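Local coordinates for protein extracellular ligand-binding receptor (Rhodopseudomonas palustris, PDB 3SG0) that probably captures aromatic acids related to lignin breakdown, such as the bound benzoylformate, as the solute-binding component of a transport system, at residues A[95-100]-A[117-122]; A[139-144]-A[352-357]; A[144-149]-A[268-273]; A[315-320]-A[348-353]. One frame throughout, in Å; residues are numbered along the deposited sequence.

Interaction 1. Residues A[95-100]-A[117-122]; sequences GSSLTP and MTMAAA. With 173 (benzoyl-formic acid), chain B.
Thr99 OG1 and Ala121 N, one from each segment, grip the carboxylate oxygen O1B of the bound benzoyl-formic acid. The hydroxyl Thr99 OG1 donates to O1B at 2.7 Å, and Ala121 N donates to O1B at 3.0 Å. The second carboxylate oxygen, O1A, takes the backbone Thr99 N at 2.7 Å, almost in a straight line (176° at the hydrogen). Arg198 NH2 also binds the ligand. Thr99 follows the N-cap Leu98 at the start of helix 99-111, so the helix end would probably add to the stabilisation of the negative charge. Thr99 OG1 lies beside its own backbone N (chi1 -67°), which brings hydroxyl and amide to the same carboxylate. The same OG1 accepts Ala122 N at 3.2 Å, while Thr99 CG2 packs tightly on Ala122 CB at 3.5 Å. An alanine in place of Thr99 would probably leave O1B and Ala122 N each without their hydroxyl partner and open a small gap against Ala122 CB. The two segments belong to a beta-alpha-beta unit, strand 92-94, helix 99-111 and strand 116-118. Both segments run past the C-terminal ends of its parallel strands, where the ligand sits. Gly95 N bonds Met117 O at 2.9 Å, continuing the sheet pairing. After the cis peptide before Ser96, Met119 N bonds Ser96 O at 3.1 Å. Farther along, a water donates to both Ser97 O and Met119 O. Both carbonyl oxygens also approach ring carbons of the ligand, Ser97 O at 3.3 Å from C2D.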
loop_
_atom_site.group_PDB
_atom_site.type_symbol
_atom_site.label_atom_id
_atom_site.label_comp_id
_atom_site.label_asym_id
_atom_site.label_seq_id
_atom_site.Cartn_x
_atom_site.Cartn_y
_atom_site.Cartn_z
ATOM N N GLY A 95 -6.896 -5.902 -6.087
ATOM C CA GLY A 95 -6.559 -6.511 -4.809
ATOM C C GLY A 95 -5.207 -7.201 -4.820
ATOM O O GLY A 95 -4.465 -7.137 -5.808
ATOM N N SER A 96 -4.826 -7.824 -3.708
ATOM C CA SER A 96 -5.486 -7.675 -2.425
ATOM C C SER A 96 -4.849 -6.491 -1.688
ATOM O O SER A 96 -4.244 -5.604 -2.305
ATOM C CB SER A 96 -5.348 -8.985 -1.645
ATOM O OG SER A 96 -5.965 -8.919 -0.367
ATOM N N SER A 97 -4.998 -6.487 -0.366
ATOM C CA SER A 97 -4.500 -5.418 0.491
ATOM C C SER A 97 -3.061 -5.621 0.932
ATOM O O SER A 97 -2.389 -4.657 1.305
ATOM C CB SER A 97 -5.343 -5.354 1.761
ATOM O OG SER A 97 -6.733 -5.298 1.491
ATOM N N LEU A 98 -2.628 -6.879 0.953
ATOM C CA LEU A 98 -1.339 -7.265 1.524
ATOM C C LEU A 98 -0.499 -7.966 0.478
ATOM O O LEU A 98 -1.035 -8.586 -0.443
ATOM C CB LEU A 98 -1.513 -8.223 2.705
ATOM C CG LEU A 98 -2.606 -7.920 3.721
ATOM C CD1 LEU A 98 -2.595 -8.962 4.845
ATOM C CD2 LEU A 98 -2.466 -6.519 4.276
ATOM N N THR A 99 0.813 -7.900 0.646
ATOM C CA THR A 99 1.733 -8.495 -0.301
ATOM C C THR A 99 1.617 -10.024 -0.407
ATOM O O THR A 99 1.475 -10.545 -1.511
ATOM C CB THR A 99 3.179 -8.044 -0.017
ATOM O OG1 THR A 99 3.297 -6.644 -0.293
ATOM C CG2 THR A 99 4.158 -8.798 -0.884
ATOM N N PRO A 100 1.671 -10.763 0.716
ATOM C CA PRO A 100 1.570 -12.223 0.592
ATOM C C PRO A 100 0.253 -12.661 -0.050
ATOM O O PRO A 100 0.192 -13.674 -0.750
ATOM C CB PRO A 100 1.651 -12.711 2.052
ATOM C CG PRO A 100 1.337 -11.507 2.901
ATOM C CD PRO A 100 1.852 -10.336 2.117
HETATM N N MSE A 117 -5.160 -4.516 -10.507
HETATM C CA MSE A 117 -4.687 -3.348 -9.773
HETATM C C MSE A 117 -4.421 -3.812 -8.346
HETATM O O MSE A 117 -5.363 -3.970 -7.562
HETATM C CB MSE A 117 -5.735 -2.235 -9.764
HETATM C CG MSE A 117 -6.436 -2.004 -11.091
HETATM SE SE MSE A 117 -5.299 -1.503 -12.561
HETATM C CE MSE A 117 -4.716 0.234 -11.866
ATOM N N THR A 118 -3.171 -4.092 -7.994
ATOM C CA THR A 118 -2.912 -4.532 -6.634
ATOM C C THR A 118 -2.906 -3.345 -5.684
ATOM O O THR A 118 -2.517 -2.242 -6.072
ATOM C CB THR A 118 -1.612 -5.347 -6.523
ATOM O OG1 THR A 118 -1.496 -5.849 -5.189
ATOM C CG2 THR A 118 -0.372 -4.521 -6.835
HETATM N N MSE A 119 -3.347 -3.564 -4.445
HETATM C CA MSE A 119 -3.375 -2.500 -3.442
HETATM C C MSE A 119 -2.257 -2.632 -2.406
HETATM O O MSE A 119 -2.205 -1.863 -1.440
HETATM C CB MSE A 119 -4.752 -2.418 -2.769
HETATM C CG MSE A 119 -5.865 -2.086 -3.754
HETATM SE SE MSE A 119 -7.601 -1.896 -2.931
HETATM C CE MSE A 119 -7.951 -3.773 -2.521
ATOM N N ALA A 120 -1.355 -3.585 -2.619
ATOM C CA ALA A 120 -0.276 -3.863 -1.683
ATOM C C ALA A 120 1.013 -3.149 -2.096
ATOM O O ALA A 120 1.048 -2.460 -3.121
ATOM C CB ALA A 120 -0.085 -5.363 -1.564
ATOM N N ALA A 121 2.067 -3.313 -1.299
ATOM C CA ALA A 121 3.208 -2.391 -1.354
ATOM C C ALA A 121 4.525 -2.931 -1.904
ATOM O O ALA A 121 5.339 -2.149 -2.399
ATOM C CB ALA A 121 3.463 -1.802 0.036
ATOM N N ALA A 122 4.798 -4.225 -1.762
ATOM C CA ALA A 122 6.147 -4.720 -2.074
ATOM C C ALA A 122 6.512 -4.595 -3.552
ATOM O O ALA A 122 5.701 -4.867 -4.428
ATOM C CB ALA A 122 6.305 -6.153 -1.627
HETATM O O1B 173 B . 1.947 -4.879 1.213
HETATM C C1 173 B . 1.657 -5.213 2.331
HETATM O O1A 173 B . 1.751 -6.524 2.783
HETATM C C2 173 B . 1.397 -4.177 3.391
HETATM O O2 173 B . 1.374 -4.483 4.545
HETATM C C1G 173 B . 1.109 -2.783 2.928
HETATM C C2D 173 B . 0.139 -2.571 1.770
HETATM C C2E 173 B . -0.145 -1.170 1.270
HETATM C C3 173 B . 0.562 0.013 1.930
HETATM C C1E 173 B . 1.541 -0.233 3.094
HETATM C C1D 173 B . 1.819 -1.629 3.609
HETATM O O HOH W 1 -3.576 -2.064 0.986
#

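Interaction 2. Residues A[139-144]-A[352-357]; sequences VVPNDD and LNNGLS
Asn354 packs against Val139, Val140 and Pro141 from the tip of a beta-hairpin. The hairpin joins strands 350-352 and 355-357 through a type I turn, Leu352 to Gly355, closed by Gly355 N to Leu352 O at 3.1 Å. Its partner, 139-142, leads from strand 136-138 to helix 143-156. The tight part is around Asn354. Its CB presses on Val139 O at 3.0 Å, and its OD1 meets Pro141 CD at 3.3 Å and Val140 CA at 3.5 Å. No hydrogen bond crosses here. The amide is held instead by Asp313 OD2 of helix 306-328, which accepts from Asn354 ND2. An alanine in place of Asn354 would probably leave Asp313 OD2 without this donor and open a gap beside Pro141 CD and Val140 CA. The other end is looser: Val139 and Leu352 cross at about a right angle and touch only through Val139 CG1 and Leu352 CD1, 4.1 Å apart. Val140 also touches the bound benzoyl-formic acid, so this packing backs the ligand pocket. Pro141 CG rests on the backbone Asn354 O at 3.3 Å.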
loop_
_atom_site.group_PDB
_atom_site.type_symbol
_atom_site.label_atom_id
_atom_site.label_comp_id
_atom_site.label_asym_id
_atom_site.label_seq_id
_atom_site.Cartn_x
_atom_site.Cartn_y
_atom_site.Cartn_z
ATOM N N VAL A 139 -0.657 1.184 -7.440
ATOM C CA VAL A 139 -0.645 2.587 -7.032
ATOM C C VAL A 139 0.160 2.899 -5.776
ATOM O O VAL A 139 0.578 4.047 -5.609
ATOM C CB VAL A 139 -2.063 3.178 -6.882
ATOM C CG1 VAL A 139 -2.785 3.168 -8.221
ATOM C CG2 VAL A 139 -2.858 2.484 -5.776
ATOM N N VAL A 140 0.385 1.941 -4.879
ATOM C CA VAL A 140 1.193 2.239 -3.693
ATOM C C VAL A 140 2.647 2.278 -4.137
ATOM O O VAL A 140 3.086 1.380 -4.840
ATOM C CB VAL A 140 1.007 1.166 -2.606
ATOM C CG1 VAL A 140 1.958 1.422 -1.443
ATOM C CG2 VAL A 140 -0.433 1.147 -2.121
ATOM N N PRO A 141 3.413 3.316 -3.752
ATOM C CA PRO A 141 4.818 3.314 -4.184
ATOM C C PRO A 141 5.585 2.083 -3.717
ATOM O O PRO A 141 5.423 1.618 -2.590
ATOM C CB PRO A 141 5.375 4.588 -3.541
ATOM C CG PRO A 141 4.176 5.494 -3.449
ATOM C CD PRO A 141 3.069 4.558 -3.036
ATOM N N ASN A 142 6.427 1.562 -4.604
ATOM C CA ASN A 142 7.258 0.416 -4.271
ATOM C C ASN A 142 8.059 0.657 -2.994
ATOM O O ASN A 142 8.670 1.718 -2.807
ATOM C CB ASN A 142 8.219 0.110 -5.416
ATOM C CG ASN A 142 7.539 -0.528 -6.614
ATOM O OD1 ASN A 142 6.394 -0.973 -6.550
ATOM N ND2 ASN A 142 8.267 -0.585 -7.722
ATOM N N ASP A 143 8.088 -0.358 -2.133
ATOM C CA ASP A 143 8.748 -0.239 -0.842
ATOM C C ASP A 143 10.226 0.074 -0.945
ATOM O O ASP A 143 10.777 0.671 -0.024
ATOM C CB ASP A 143 8.554 -1.505 -0.006
ATOM C CG ASP A 143 7.160 -1.615 0.556
ATOM O OD1 ASP A 143 6.635 -0.574 1.025
ATOM O OD2 ASP A 143 6.595 -2.726 0.517
ATOM N N ASP A 144 10.892 -0.317 -2.029
ATOM C CA ASP A 144 12.310 0.002 -2.133
ATOM C C ASP A 144 12.562 1.511 -2.184
ATOM O O ASP A 144 13.562 1.993 -1.643
ATOM C CB ASP A 144 13.027 -0.770 -3.263
ATOM C CG ASP A 144 12.429 -0.547 -4.642
ATOM O OD1 ASP A 144 11.269 -0.131 -4.770
ATOM O OD2 ASP A 144 13.145 -0.825 -5.634
ATOM N N LEU A 352 -1.641 11.395 -8.087
ATOM C CA LEU A 352 -2.501 10.523 -7.296
ATOM C C LEU A 352 -2.270 10.843 -5.827
ATOM O O LEU A 352 -1.302 11.511 -5.476
ATOM C CB LEU A 352 -2.137 9.055 -7.559
ATOM C CG LEU A 352 -2.408 8.527 -8.971
ATOM C CD1 LEU A 352 -1.890 7.116 -9.119
ATOM C CD2 LEU A 352 -3.903 8.589 -9.306
ATOM N N ASN A 353 -3.137 10.346 -4.956
ATOM C CA ASN A 353 -2.890 10.466 -3.525
ATOM C C ASN A 353 -1.603 9.783 -3.100
ATOM O O ASN A 353 -0.968 10.163 -2.114
ATOM C CB ASN A 353 -4.071 9.911 -2.754
ATOM C CG ASN A 353 -5.259 10.819 -2.841
ATOM O OD1 ASN A 353 -5.351 11.788 -2.087
ATOM N ND2 ASN A 353 -6.157 10.556 -3.786
ATOM N N ASN A 354 -1.212 8.771 -3.873
ATOM C CA ASN A 354 -0.002 8.014 -3.620
ATOM C C ASN A 354 1.267 8.665 -4.160
ATOM O O ASN A 354 2.363 8.202 -3.845
ATOM C CB ASN A 354 -0.157 6.594 -4.185
ATOM C CG ASN A 354 -0.796 5.645 -3.195
ATOM O OD1 ASN A 354 -0.125 5.152 -2.291
ATOM N ND2 ASN A 354 -2.084 5.369 -3.360
ATOM N N GLY A 355 1.135 9.713 -4.969
ATOM C CA GLY A 355 2.301 10.376 -5.534
ATOM C C GLY A 355 2.097 10.743 -6.986
ATOM O O GLY A 355 1.006 10.579 -7.537
ATOM N N LEU A 356 3.158 11.260 -7.599
ATOM C CA LEU A 356 3.133 11.617 -9.013
ATOM C C LEU A 356 3.501 10.402 -9.847
ATOM O O LEU A 356 4.635 9.913 -9.793
ATOM C CB LEU A 356 4.085 12.776 -9.306
ATOM C CG LEU A 356 4.102 13.241 -10.766
ATOM C CD1 LEU A 356 2.756 13.820 -11.172
ATOM C CD2 LEU A 356 5.205 14.266 -10.986
ATOM N N SER A 357 2.530 9.928 -10.618
ATOM C CA SER A 357 2.627 8.652 -11.301
ATOM C C SER A 357 2.895 8.792 -12.796
ATOM O O SER A 357 2.177 9.506 -13.503
ATOM C CB SER A 357 1.314 7.917 -11.078
ATOM O OG SER A 357 1.262 6.715 -11.827
#

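Interaction 3. Residues A[144-149]-A[268-273]; sequences DIMAEA and AGEAFS
Helix 143-156 packs on the end of strand 266-269 through Met146 and Ala268, close to where the chain crosses between the two lobes of the periplasmic binding protein fold. It is a buried contact, with no hydrogen bond across it. Met146 is a selenomethionine in this crystal, and its side chain reaches toward the strand end. Its chain bends at chi2 (-63°), which sets the selenium over the backbone of Ala268. There Met146 SE lies 3.6 Å from the carbonyl oxygen of Ala268, and it also touches Ala268 CB at 3.8 Å. Met146 CE meets Gly269 O at 3.5 Å and the carboxylate oxygen Glu270 OE2 at 3.5 Å. The side chains of Met146 and Glu270 cross at about a right angle. Glu270 folds back at its own chi2 (74°), and its end comes nearer the helix than its CB. OE2 is not left to the methyl alone, since it is hydrogen-bonded to His247 ND1. Pro141 touches both Met146 and Glu270, and Tyr175 of helix 170-186 packs on Met146 as well. The side chain of Glu270 lies about 6 Å from the bound benzoyl-formic acid, so this end of the contact is near the pocket. One helical turn on from Met146 CB, Ala149 CB meets the same methyl, Ala268 CB, at 4.2 Å. That methyl also rests against the backbone Met146 O at 3.4 Å.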
loop_
_atom_site.group_PDB
_atom_site.type_symbol
_atom_site.label_atom_id
_atom_site.label_comp_id
_atom_site.label_asym_id
_atom_site.label_seq_id
_atom_site.Cartn_x
_atom_site.Cartn_y
_atom_site.Cartn_z
ATOM N N ASP A 144 10.892 -0.317 -2.029
ATOM C CA ASP A 144 12.310 0.002 -2.133
ATOM C C ASP A 144 12.562 1.511 -2.184
ATOM O O ASP A 144 13.562 1.993 -1.643
ATOM C CB ASP A 144 13.027 -0.770 -3.263
ATOM C CG ASP A 144 12.429 -0.547 -4.642
ATOM O OD1 ASP A 144 11.269 -0.131 -4.770
ATOM O OD2 ASP A 144 13.145 -0.825 -5.634
ATOM N N ILE A 145 11.648 2.256 -2.803
ATOM C CA ILE A 145 11.738 3.712 -2.829
ATOM C C ILE A 145 11.661 4.266 -1.411
ATOM O O ILE A 145 12.444 5.128 -1.010
ATOM C CB ILE A 145 10.596 4.319 -3.672
ATOM C CG1 ILE A 145 10.696 3.859 -5.129
ATOM C CG2 ILE A 145 10.597 5.840 -3.579
ATOM C CD1 ILE A 145 9.449 4.159 -5.950
HETATM N N MSE A 146 10.701 3.759 -0.648
HETATM C CA MSE A 146 10.510 4.214 0.717
HETATM C C MSE A 146 11.672 3.804 1.615
HETATM O O MSE A 146 12.120 4.586 2.457
HETATM C CB MSE A 146 9.187 3.686 1.274
HETATM C CG MSE A 146 7.971 4.172 0.487
HETATM SE SE MSE A 146 7.762 6.122 0.570
HETATM C CE MSE A 146 6.479 6.417 -0.841
ATOM N N ALA A 147 12.160 2.579 1.438
ATOM C CA ALA A 147 13.275 2.078 2.237
ATOM C C ALA A 147 14.533 2.906 1.986
ATOM O O ALA A 147 15.285 3.208 2.915
ATOM C CB ALA A 147 13.525 0.617 1.933
ATOM N N GLU A 148 14.774 3.283 0.736
ATOM C CA GLU A 148 15.926 4.124 0.434
ATOM C C GLU A 148 15.793 5.482 1.114
ATOM O O GLU A 148 16.760 5.989 1.690
ATOM C CB GLU A 148 16.102 4.295 -1.076
ATOM C CG GLU A 148 16.515 3.027 -1.808
ATOM C CD GLU A 148 17.942 2.593 -1.513
ATOM O OE1 GLU A 148 18.667 3.337 -0.819
ATOM O OE2 GLU A 148 18.341 1.505 -1.979
ATOM N N ALA A 149 14.600 6.063 1.068
ATOM C CA ALA A 149 14.382 7.380 1.659
ATOM C C ALA A 149 14.520 7.375 3.185
ATOM O O ALA A 149 15.139 8.267 3.771
ATOM C CB ALA A 149 13.023 7.928 1.246
ATOM N N ALA A 268 8.815 6.761 5.931
ATOM C CA ALA A 268 8.676 7.303 4.590
ATOM C C ALA A 268 7.333 6.850 4.032
ATOM O O ALA A 268 7.016 5.654 4.039
ATOM C CB ALA A 268 9.816 6.822 3.706
ATOM N N GLY A 269 6.535 7.796 3.556
ATOM C CA GLY A 269 5.216 7.487 3.053
ATOM C C GLY A 269 4.747 8.421 1.958
ATOM O O GLY A 269 5.534 9.073 1.259
ATOM N N GLU A 270 3.429 8.459 1.815
ATOM C CA GLU A 270 2.765 9.061 0.668
ATOM C C GLU A 270 2.325 10.497 0.900
ATOM O O GLU A 270 2.090 10.916 2.033
ATOM C CB GLU A 270 1.528 8.238 0.286
ATOM C CG GLU A 270 1.824 6.890 -0.344
ATOM C CD GLU A 270 2.330 5.854 0.643
ATOM O OE1 GLU A 270 1.653 5.578 1.659
ATOM O OE2 GLU A 270 3.412 5.298 0.363
ATOM N N ALA A 271 2.141 11.219 -0.201
ATOM C CA ALA A 271 1.657 12.594 -0.159
ATOM C C ALA A 271 0.412 12.725 0.695
ATOM O O ALA A 271 0.280 13.681 1.455
ATOM C CB ALA A 271 1.383 13.096 -1.563
ATOM N N PHE A 272 -0.504 11.767 0.579
ATOM C CA PHE A 272 -1.751 11.788 1.347
ATOM C C PHE A 272 -1.487 12.064 2.823
ATOM O O PHE A 272 -2.220 12.823 3.466
ATOM C CB PHE A 272 -2.449 10.435 1.166
ATOM C CG PHE A 272 -3.740 10.257 1.939
ATOM C CD1 PHE A 272 -4.969 10.358 1.294
ATOM C CD2 PHE A 272 -3.726 9.908 3.280
ATOM C CE1 PHE A 272 -6.156 10.138 1.981
ATOM C CE2 PHE A 272 -4.917 9.697 3.971
ATOM C CZ PHE A 272 -6.130 9.815 3.314
ATOM N N SER A 273 -0.459 11.429 3.374
ATOM C CA SER A 273 -0.191 11.536 4.808
ATOM C C SER A 273 0.352 12.894 5.223
ATOM O O SER A 273 0.211 13.295 6.379
ATOM C CB SER A 273 0.792 10.452 5.240
ATOM O OG SER A 273 0.273 9.159 4.975
#

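Interaction 4. Residues A[315-320]-A[348-353]; sequences MTLVEN and KDLALN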
loop_
_atom_site.group_PDB
_atom_site.type_symbol
_atom_site.label_atom_id
_atom_site.label_comp_id
_atom_site.label_asym_id
_atom_site.label_seq_id
_atom_site.Cartn_x
_atom_site.Cartn_y
_atom_site.Cartn_z
HETATM N N MSE A 315 -8.851 3.036 -8.996
HETATM C CA MSE A 315 -9.991 3.363 -9.845
HETATM C C MSE A 315 -9.795 4.640 -10.643
HETATM O O MSE A 315 -10.382 4.777 -11.713
HETATM C CB MSE A 315 -11.291 3.395 -9.042
HETATM C CG MSE A 315 -11.851 1.997 -8.814
HETATM SE SE MSE A 315 -12.189 0.954 -10.468
HETATM C CE MSE A 315 -13.327 2.194 -11.428
ATOM N N THR A 316 -8.977 5.575 -10.165
ATOM C CA THR A 316 -8.655 6.744 -10.987
ATOM C C THR A 316 -7.987 6.289 -12.282
ATOM O O THR A 316 -8.352 6.726 -13.380
ATOM C CB THR A 316 -7.751 7.725 -10.237
ATOM O OG1 THR A 316 -8.458 8.214 -9.090
ATOM C CG2 THR A 316 -7.343 8.890 -11.136
ATOM N N LEU A 317 -7.014 5.392 -12.164
ATOM C CA LEU A 317 -6.344 4.874 -13.350
ATOM C C LEU A 317 -7.308 4.125 -14.263
ATOM O O LEU A 317 -7.278 4.293 -15.485
ATOM C CB LEU A 317 -5.189 3.951 -12.964
ATOM C CG LEU A 317 -3.978 4.634 -12.335
ATOM C CD1 LEU A 317 -3.013 3.597 -11.800
ATOM C CD2 LEU A 317 -3.276 5.531 -13.336
ATOM N N VAL A 318 -8.145 3.277 -13.688
ATOM C CA VAL A 318 -9.084 2.504 -14.489
ATOM C C VAL A 318 -10.081 3.427 -15.187
ATOM O O VAL A 318 -10.338 3.296 -16.390
ATOM C CB VAL A 318 -9.812 1.466 -13.624
ATOM C CG1 VAL A 318 -10.917 0.791 -14.400
ATOM C CG2 VAL A 318 -8.822 0.429 -13.116
ATOM N N GLU A 319 -10.645 4.360 -14.432
ATOM C CA GLU A 319 -11.598 5.310 -14.980
ATOM C C GLU A 319 -10.986 6.108 -16.123
ATOM O O GLU A 319 -11.656 6.375 -17.127
ATOM C CB GLU A 319 -12.101 6.247 -13.876
ATOM C CG GLU A 319 -13.118 7.278 -14.318
ATOM C CD GLU A 319 -13.670 8.077 -13.150
ATOM O OE1 GLU A 319 -12.900 8.356 -12.205
ATOM O OE2 GLU A 319 -14.870 8.424 -13.171
ATOM N N ASN A 320 -9.724 6.497 -15.982
ATOM C CA ASN A 320 -9.053 7.267 -17.017
ATOM C C ASN A 320 -8.842 6.460 -18.278
ATOM O O ASN A 320 -8.786 7.037 -19.363
ATOM C CB ASN A 320 -7.717 7.814 -16.520
ATOM C CG ASN A 320 -7.887 8.966 -15.549
ATOM O OD1 ASN A 320 -8.987 9.499 -15.378
ATOM N ND2 ASN A 320 -6.799 9.361 -14.911
ATOM N N LYS A 348 0.451 9.212 -17.797
ATOM C CA LYS A 348 1.593 10.092 -17.551
ATOM C C LYS A 348 1.220 11.303 -16.708
ATOM O O LYS A 348 0.087 11.784 -16.762
ATOM C CB LYS A 348 2.183 10.609 -18.876
ATOM C CG LYS A 348 2.586 9.547 -19.885
ATOM C CD LYS A 348 3.779 8.730 -19.420
ATOM C CE LYS A 348 4.276 7.816 -20.535
ATOM N NZ LYS A 348 5.474 7.034 -20.124
ATOM N N ASP A 349 2.190 11.781 -15.934
ATOM C CA ASP A 349 2.079 13.040 -15.206
ATOM C C ASP A 349 0.782 13.143 -14.409
ATOM O O ASP A 349 0.109 14.178 -14.418
ATOM C CB ASP A 349 2.197 14.220 -16.177
ATOM C CG ASP A 349 2.474 15.529 -15.472
ATOM O OD1 ASP A 349 3.161 15.508 -14.431
ATOM O OD2 ASP A 349 2.006 16.580 -15.960
ATOM N N LEU A 350 0.446 12.074 -13.699
ATOM C CA LEU A 350 -0.812 12.027 -12.965
ATOM C C LEU A 350 -0.589 12.140 -11.469
ATOM O O LEU A 350 0.041 11.269 -10.866
ATOM C CB LEU A 350 -1.542 10.723 -13.285
ATOM C CG LEU A 350 -2.891 10.521 -12.595
ATOM C CD1 LEU A 350 -3.900 11.589 -12.999
ATOM C CD2 LEU A 350 -3.426 9.125 -12.884
ATOM N N ALA A 351 -1.112 13.197 -10.860
ATOM C CA ALA A 351 -1.049 13.326 -9.413
ATOM C C ALA A 351 -2.101 12.427 -8.785
ATOM O O ALA A 351 -3.301 12.652 -8.952
ATOM C CB ALA A 351 -1.265 14.775 -8.993
ATOM N N LEU A 352 -1.641 11.395 -8.087
ATOM C CA LEU A 352 -2.501 10.523 -7.296
ATOM C C LEU A 352 -2.270 10.843 -5.827
ATOM O O LEU A 352 -1.302 11.511 -5.476
ATOM C CB LEU A 352 -2.137 9.055 -7.559
ATOM C CG LEU A 352 -2.408 8.527 -8.971
ATOM C CD1 LEU A 352 -1.890 7.116 -9.119
ATOM C CD2 LEU A 352 -3.903 8.589 -9.306
ATOM N N ASN A 353 -3.137 10.346 -4.956
ATOM C CA ASN A 353 -2.890 10.466 -3.525
ATOM C C ASN A 353 -1.603 9.783 -3.100
ATOM O O ASN A 353 -0.968 10.163 -2.114
ATOM C CB ASN A 353 -4.071 9.911 -2.754
ATOM C CG ASN A 353 -5.259 10.819 -2.841
ATOM O OD1 ASN A 353 -5.351 11.788 -2.087
ATOM N ND2 ASN A 353 -6.157 10.556 -3.786
#
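Leu350 reaches from strand 350-352 to Leu317 and Asn320 on helix 306-328. Its CB points toward the helix. CG stands anti to the backbone N (chi1 -180°), and the two methyls at the tip do the touching. Leu350 CD2 meets Leu317 CD2 at 3.6 Å, the closest approach in the contact, with the two side chains crossing at a slant. The same CD2 lies 3.9 Å from Asn320 ND2. CD1 is a little farther from that nitrogen; the two side chains meet tip to tip. Leu352, two residues on along the strand, sends its CD2 to Thr316 CG2 at 3.9 Å, and these two side chains slide past each other in opposite directions. With Thr316 OG1 beside the backbone N (chi1 -63°), the methyl CG2 is anti to that N; the hydroxyl bonds Trp312 O one turn back. Methyl groups and one amide nitrogen make the packing, and no hydrogen bond crosses. The buried end lies at Leu317 and Leu352, whereas Asn320 is exposed. Thr316 and Glu319, with Arg290, form a 3-hydroxypyruvate site observed in a crystal structure of this protein, although none is bound here. The short axes of 315-320 and 350-352 pass 10.6 Å apart, their N-to-C directions 145° apart. The arrangement is that of a helix packed against the first strand of a beta-hairpin, with a G1 bulge where Asp349 and Leu350 face Ser357.

In the fold
Interactions 1, 2 and 3 are buried, while interaction 4 is partly exposed. Interaction 1 is the polar one, with backbone and hydroxyl donors turned to the ligand. The other three pack without hydrogen bonds across them. Interactions 1 and 2 meet where Val140 CG2 touches Met119 O and Asp143 N probably bonds Ala121 O. Interaction 2 uses the loop leading into helix 143-156, and interaction 3 the helix itself, with Pro141 CB touching Met146 CE. Interactions 2 and 4 use the same hairpin, its turn in one and its first strand in the other. Met117 CE packs on Leu317 CD1 between interactions 1 and 4. Interactions 2 and 3 lie near the chain crossings between the lobes, consistent with a hinge region.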